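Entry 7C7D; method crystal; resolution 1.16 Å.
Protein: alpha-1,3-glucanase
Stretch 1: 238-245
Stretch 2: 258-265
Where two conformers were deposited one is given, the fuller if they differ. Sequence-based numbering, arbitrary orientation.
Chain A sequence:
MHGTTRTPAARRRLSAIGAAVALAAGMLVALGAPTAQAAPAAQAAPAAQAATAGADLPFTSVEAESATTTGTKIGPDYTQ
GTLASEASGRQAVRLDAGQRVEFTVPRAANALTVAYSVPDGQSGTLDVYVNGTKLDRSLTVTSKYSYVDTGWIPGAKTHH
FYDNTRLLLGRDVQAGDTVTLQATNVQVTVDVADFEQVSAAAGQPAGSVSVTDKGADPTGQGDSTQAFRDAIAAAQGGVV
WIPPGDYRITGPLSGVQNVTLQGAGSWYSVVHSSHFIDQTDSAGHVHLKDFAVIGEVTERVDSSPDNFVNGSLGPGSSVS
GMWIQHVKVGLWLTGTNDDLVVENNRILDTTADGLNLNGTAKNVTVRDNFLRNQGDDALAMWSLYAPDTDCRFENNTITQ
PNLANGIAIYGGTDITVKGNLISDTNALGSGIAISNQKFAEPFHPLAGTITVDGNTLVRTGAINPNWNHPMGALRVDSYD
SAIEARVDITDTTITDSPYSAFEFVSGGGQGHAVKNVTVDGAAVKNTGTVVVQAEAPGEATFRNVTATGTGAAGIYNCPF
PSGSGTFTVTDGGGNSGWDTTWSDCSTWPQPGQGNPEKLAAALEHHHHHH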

ATOM      1  N   GLY A 238     -21.959  -7.208 -22.072  1.00 26.58           N
ATOM      2  CA  GLY A 238     -22.911  -7.119 -20.985  1.00 24.68           C
ATOM      3  C   GLY A 238     -22.315  -7.418 -19.627  1.00 23.48           C
ATOM      4  O   GLY A 238     -21.136  -7.152 -19.381  1.00 24.00           O
ATOM      5  N   VAL A 239     -23.122  -7.982 -18.736  1.00 23.62           N
ATOM      6  CA  VAL A 239     -22.783  -8.089 -17.324  1.00 23.01           C
ATOM      7  C   VAL A 239     -22.863  -9.545 -16.907  1.00 22.22           C
ATOM      8  O   VAL A 239     -23.874 -10.214 -17.154  1.00 23.55           O
ATOM      9  CB  VAL A 239     -23.721  -7.230 -16.456  1.00 23.73           C
ATOM     10  CG1 VAL A 239     -23.410  -7.430 -14.976  1.00 23.12           C
ATOM     11  CG2 VAL A 239     -23.619  -5.765 -16.852  1.00 24.01           C
ATOM     12  N   VAL A 240     -21.798 -10.030 -16.280  1.00 21.55           N
ATOM     13  CA  VAL A 240     -21.798 -11.301 -15.573  1.00 20.55           C
ATOM     14  C   VAL A 240     -22.046 -11.008 -14.101  1.00 20.15           C
ATOM     15  O   VAL A 240     -21.343 -10.192 -13.491  1.00 21.17           O
ATOM     16  CB  VAL A 240     -20.462 -12.036 -15.761  1.00 21.25           C
ATOM     17  CG1 VAL A 240     -20.424 -13.255 -14.881  1.00 22.30           C
ATOM     18  CG2 VAL A 240     -20.270 -12.423 -17.212  1.00 22.10           C
ATOM     19  N   TRP A 241     -23.034 -11.682 -13.531  1.00 21.16           N
ATOM     20  CA  TRP A 241     -23.434 -11.483 -12.147  1.00 21.57           C
ATOM     21  C   TRP A 241     -22.853 -12.598 -11.288  1.00 19.96           C
ATOM     22  O   TRP A 241     -22.943 -13.779 -11.647  1.00 20.68           O
ATOM     23  CB  TRP A 241     -24.958 -11.505 -12.049  1.00 23.69           C
ATOM     24  CG  TRP A 241     -25.493 -11.450 -10.658  1.00 26.08           C
ATOM     25  CD1 TRP A 241     -26.208 -12.420 -10.016  1.00 27.30           C
ATOM     26  CD2 TRP A 241     -25.383 -10.360  -9.741  1.00 26.96           C
ATOM     27  NE1 TRP A 241     -26.547 -12.001  -8.752  1.00 28.84           N
ATOM     28  CE2 TRP A 241     -26.051 -10.739  -8.557  1.00 27.44           C
ATOM     29  CE3 TRP A 241     -24.778  -9.100  -9.799  1.00 27.45           C
ATOM     30  CZ2 TRP A 241     -26.135  -9.902  -7.445  1.00 28.75           C
ATOM     31  CZ3 TRP A 241     -24.868  -8.268  -8.697  1.00 28.23           C
ATOM     32  CH2 TRP A 241     -25.540  -8.674  -7.535  1.00 28.19           C
ATOM     33  N   ILE A 242     -22.257 -12.216 -10.164  1.00 19.50           N
ATOM     34  CA  ILE A 242     -21.727 -13.163  -9.188  1.00 19.75           C
ATOM     35  C   ILE A 242     -22.602 -13.062  -7.944  1.00 19.96           C
ATOM     36  O   ILE A 242     -22.435 -12.124  -7.148  1.00 20.56           O
ATOM     37  CB  ILE A 242     -20.261 -12.855  -8.838  1.00 18.85           C
ATOM     38  CG1 ILE A 242     -19.379 -12.780 -10.089  1.00 19.30           C
ATOM     39  CG2 ILE A 242     -19.724 -13.896  -7.871  1.00 19.47           C
ATOM     40  CD1 ILE A 242     -17.978 -12.235  -9.809  1.00 19.65           C
ATOM     41  N   PRO A 243     -23.540 -13.982  -7.733  1.00 21.22           N
ATOM     42  CA  PRO A 243     -24.403 -13.917  -6.542  1.00 21.42           C
ATOM     43  C   PRO A 243     -23.590 -14.072  -5.269  1.00 21.13           C
ATOM     44  O   PRO A 243     -22.457 -14.574  -5.306  1.00 21.22           O
ATOM     45  CB  PRO A 243     -25.351 -15.115  -6.726  1.00 22.75           C
ATOM     46  CG  PRO A 243     -25.261 -15.489  -8.171  1.00 23.23           C
ATOM     47  CD  PRO A 243     -23.876 -15.117  -8.609  1.00 21.71           C
ATOM     48  N   PRO A 244     -24.138 -13.663  -4.124  1.00 21.83           N
ATOM     49  CA  PRO A 244     -23.466 -13.929  -2.845  1.00 21.78           C
ATOM     50  C   PRO A 244     -23.080 -15.396  -2.717  1.00 21.62           C
ATOM     51  O   PRO A 244     -23.852 -16.295  -3.060  1.00 23.44           O
ATOM     52  CB  PRO A 244     -24.524 -13.540  -1.808  1.00 22.86           C
ATOM     53  CG  PRO A 244     -25.334 -12.487  -2.491  1.00 23.11           C
ATOM     54  CD  PRO A 244     -25.373 -12.875  -3.948  1.00 22.48           C
ATOM     55  N   GLY A 245     -21.878 -15.636  -2.224  1.00 21.19           N
ATOM     56  CA  GLY A 245     -21.383 -16.989  -2.088  1.00 21.61           C
ATOM     57  C   GLY A 245     -19.872 -16.999  -2.062  1.00 20.71           C
ATOM     58  O   GLY A 245     -19.217 -15.957  -2.067  1.00 20.79           O
ATOM     59  N   ASN A 258     -14.590  -6.994 -22.915  1.00 18.37           N
ATOM     60  CA  ASN A 258     -15.962  -6.632 -23.275  1.00 19.62           C
ATOM     61  C   ASN A 258     -16.977  -7.225 -22.305  1.00 18.92           C
ATOM     62  O   ASN A 258     -17.962  -7.850 -22.702  1.00 20.54           O
ATOM     63  CB  ASN A 258     -16.289  -7.033 -24.715  1.00 21.38           C
ATOM     64  CG  ASN A 258     -15.381  -6.372 -25.722  1.00 24.93           C
ATOM     65  OD1 ASN A 258     -14.816  -7.031 -26.595  1.00 29.32           O
ATOM     66  ND2 ASN A 258     -15.237  -5.062 -25.612  1.00 25.92           N
ATOM     67  N   VAL A 259     -16.730  -7.037 -21.010  1.00 19.16           N
ATOM     68  CA  VAL A 259     -17.572  -7.660 -20.003  1.00 18.64           C
ATOM     69  C   VAL A 259     -17.430  -6.902 -18.696  1.00 18.07           C
ATOM     70  O   VAL A 259     -16.361  -6.374 -18.373  1.00 17.56           O
ATOM     71  CB  VAL A 259     -17.230  -9.165 -19.845  1.00 20.14           C
ATOM     72  CG1 VAL A 259     -15.897  -9.345 -19.115  1.00 20.22           C
ATOM     73  CG2 VAL A 259     -18.360  -9.906 -19.138  1.00 21.72           C
ATOM     74  N   THR A 260     -18.523  -6.843 -17.950  1.00 18.48           N
ATOM     75  CA  THR A 260     -18.523  -6.410 -16.566  1.00 19.18           C
ATOM     76  C   THR A 260     -18.716  -7.647 -15.705  1.00 19.63           C
ATOM     77  O   THR A 260     -19.638  -8.437 -15.941  1.00 22.05           O
ATOM     78  CB  THR A 260     -19.665  -5.421 -16.326  1.00 20.06           C
ATOM     79  OG1 THR A 260     -19.415  -4.216 -17.058  1.00 20.91           O
ATOM     80  CG2 THR A 260     -19.809  -5.100 -14.845  1.00 21.08           C
ATOM     81  N   LEU A 261     -17.815  -7.850 -14.759  1.00 18.33           N
ATOM     82  CA  LEU A 261     -17.939  -8.909 -13.767  0.58 18.63           C
ATOM     83  C   LEU A 261     -18.332  -8.224 -12.466  1.00 18.12           C
ATOM     84  O   LEU A 261     -17.524  -7.507 -11.865  1.00 17.92           O
ATOM     85  CB  LEU A 261     -16.616  -9.657 -13.629  0.58 20.25           C
ATOM     86  CG  LEU A 261     -16.574 -11.010 -12.925  0.58 21.15           C
ATOM     87  CD1 LEU A 261     -17.665 -11.921 -13.429  0.58 22.87           C
ATOM     88  CD2 LEU A 261     -15.216 -11.658 -13.126  0.58 21.27           C
ATOM     89  N   GLN A 262     -19.577  -8.425 -12.050  1.00 18.69           N
ATOM     90  CA  GLN A 262     -20.158  -7.673 -10.951  1.00 19.86           C
ATOM     91  C   GLN A 262     -20.675  -8.607  -9.871  1.00 19.25           C
ATOM     92  O   GLN A 262     -21.490  -9.498 -10.145  1.00 20.06           O
ATOM     93  CB  GLN A 262     -21.301  -6.802 -11.454  1.00 23.50           C
ATOM     94  CG  GLN A 262     -22.003  -6.040 -10.353  1.00 28.38           C
ATOM     95  CD  GLN A 262     -22.921  -4.977 -10.894  1.00 33.68           C
ATOM     96  OE1 GLN A 262     -22.928  -4.702 -12.094  1.00 36.42           O
ATOM     97  NE2 GLN A 262     -23.705  -4.367 -10.014  1.00 34.52           N
ATOM     98  N   GLY A 263     -20.212  -8.381  -8.640  1.00 18.88           N
ATOM     99  CA  GLY A 263     -20.741  -9.061  -7.481  1.00 19.26           C
ATOM    100  C   GLY A 263     -21.773  -8.218  -6.745  1.00 18.86           C
ATOM    101  O   GLY A 263     -22.116  -7.101  -7.132  1.00 19.15           O
ATOM    102  N   ALA A 264     -22.270  -8.790  -5.653  1.00 19.09           N
ATOM    103  CA  ALA A 264     -23.260  -8.150  -4.798  1.00 19.60           C
ATOM    104  C   ALA A 264     -22.627  -7.258  -3.742  1.00 19.23           C
ATOM    105  O   ALA A 264     -23.347  -6.710  -2.894  1.00 20.57           O
ATOM    106  CB  ALA A 264     -24.122  -9.217  -4.116  1.00 20.63           C
ATOM    107  N   GLY A 265     -21.308  -7.086  -3.792  1.00 17.70           N
ATOM    108  CA  GLY A 265     -20.553  -6.422  -2.751  1.00 17.44           C
ATOM    109  C   GLY A 265     -19.412  -7.307  -2.302  1.00 16.35           C
ATOM    110  O   GLY A 265     -19.567  -8.527  -2.215  1.00 17.56           O
TER
HETATM  111  O   HOH W   1     -20.009  -4.577 -19.784  1.00 26.64           O

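The two stretches run side by side as parallel strands: their N-to-C directions differ by 24°, and the strand axes approach to 4.7 Å. Register follows from the nearest CA atoms, which pair Val239 with Thr260 (CA to CA 4.6 Å), Val240 with Leu261 (CA to CA 4.9 Å) and Trp241 with Gln262 (CA to CA 5.2 Å). Four hydrogen bonds confirm it. Thr260 N donates to Gly238 O at 3.0 Å and Gln262 N to Val240 O at 2.9 Å; in the other direction, Val240 N donates to Thr260 O at 2.7 Å and Ile242 N to Gln262 O at 2.8 Å. The N-H...O angles, 157° to 171°, are close to linear. Each strand thus uses alternate residues: Val240 receives Gln262 and gives to Thr260, so that its N and O straddle Leu261, as expected of a parallel ladder.

The carbonyls that accept these bonds also lie near CA atoms. Val239 CA is 3.5 Å from Thr260 O and Trp241 CA is 3.4 Å from Gln262 O, with angles at hydrogen of 138° and 143°, consistent with CA-H...O contacts supplementing the stronger N-H donors. Beyond the last N-H...O bond, Gly263 CA makes a similar contact with Ile242 O at 3.5 Å. At the beginning of the ladder, water 1 donates to Gly238 O at 2.8 Å and is hydrogen-bonded to Thr260 OG1, also at 2.8 Å, bridging a backbone acceptor and a side-chain hydroxyl.

Side chains alternate between the two faces of the sheet. On the face carrying Val240, Ile242, Val259 and Leu261, the packing is entirely aliphatic. Val240 spans two neighbours, with CG2 at 3.7 Å from Val259 CG2 and CG1 at 3.4 Å from Leu261 CD1. Ile242 CD1 reaches back to Leu261 CG at 3.6 Å, leaving Leu261 in contact with both Val240 and Ile242.

The other face carries Val239, Trp241, Thr260 and Gln262. Val239 CG2 lies 4.0 Å from Thr260 CB, and Val239 CG1 lies 4.0 Å from Gln262 OE1. Trp241, with chi1 at 174° (t), brings its ring end nearer the opposing strand: CE3 is 3.3 Å from Gln262 O, CZ3 is 3.4 Å from Gly263 O, and CH2 is 3.7 Å from Ala264 CB. The ring therefore follows the second stretch past the paired residues. Pro244 CG, 3.8 Å from Ala264 CB, adds a second apolar contact to that methyl group.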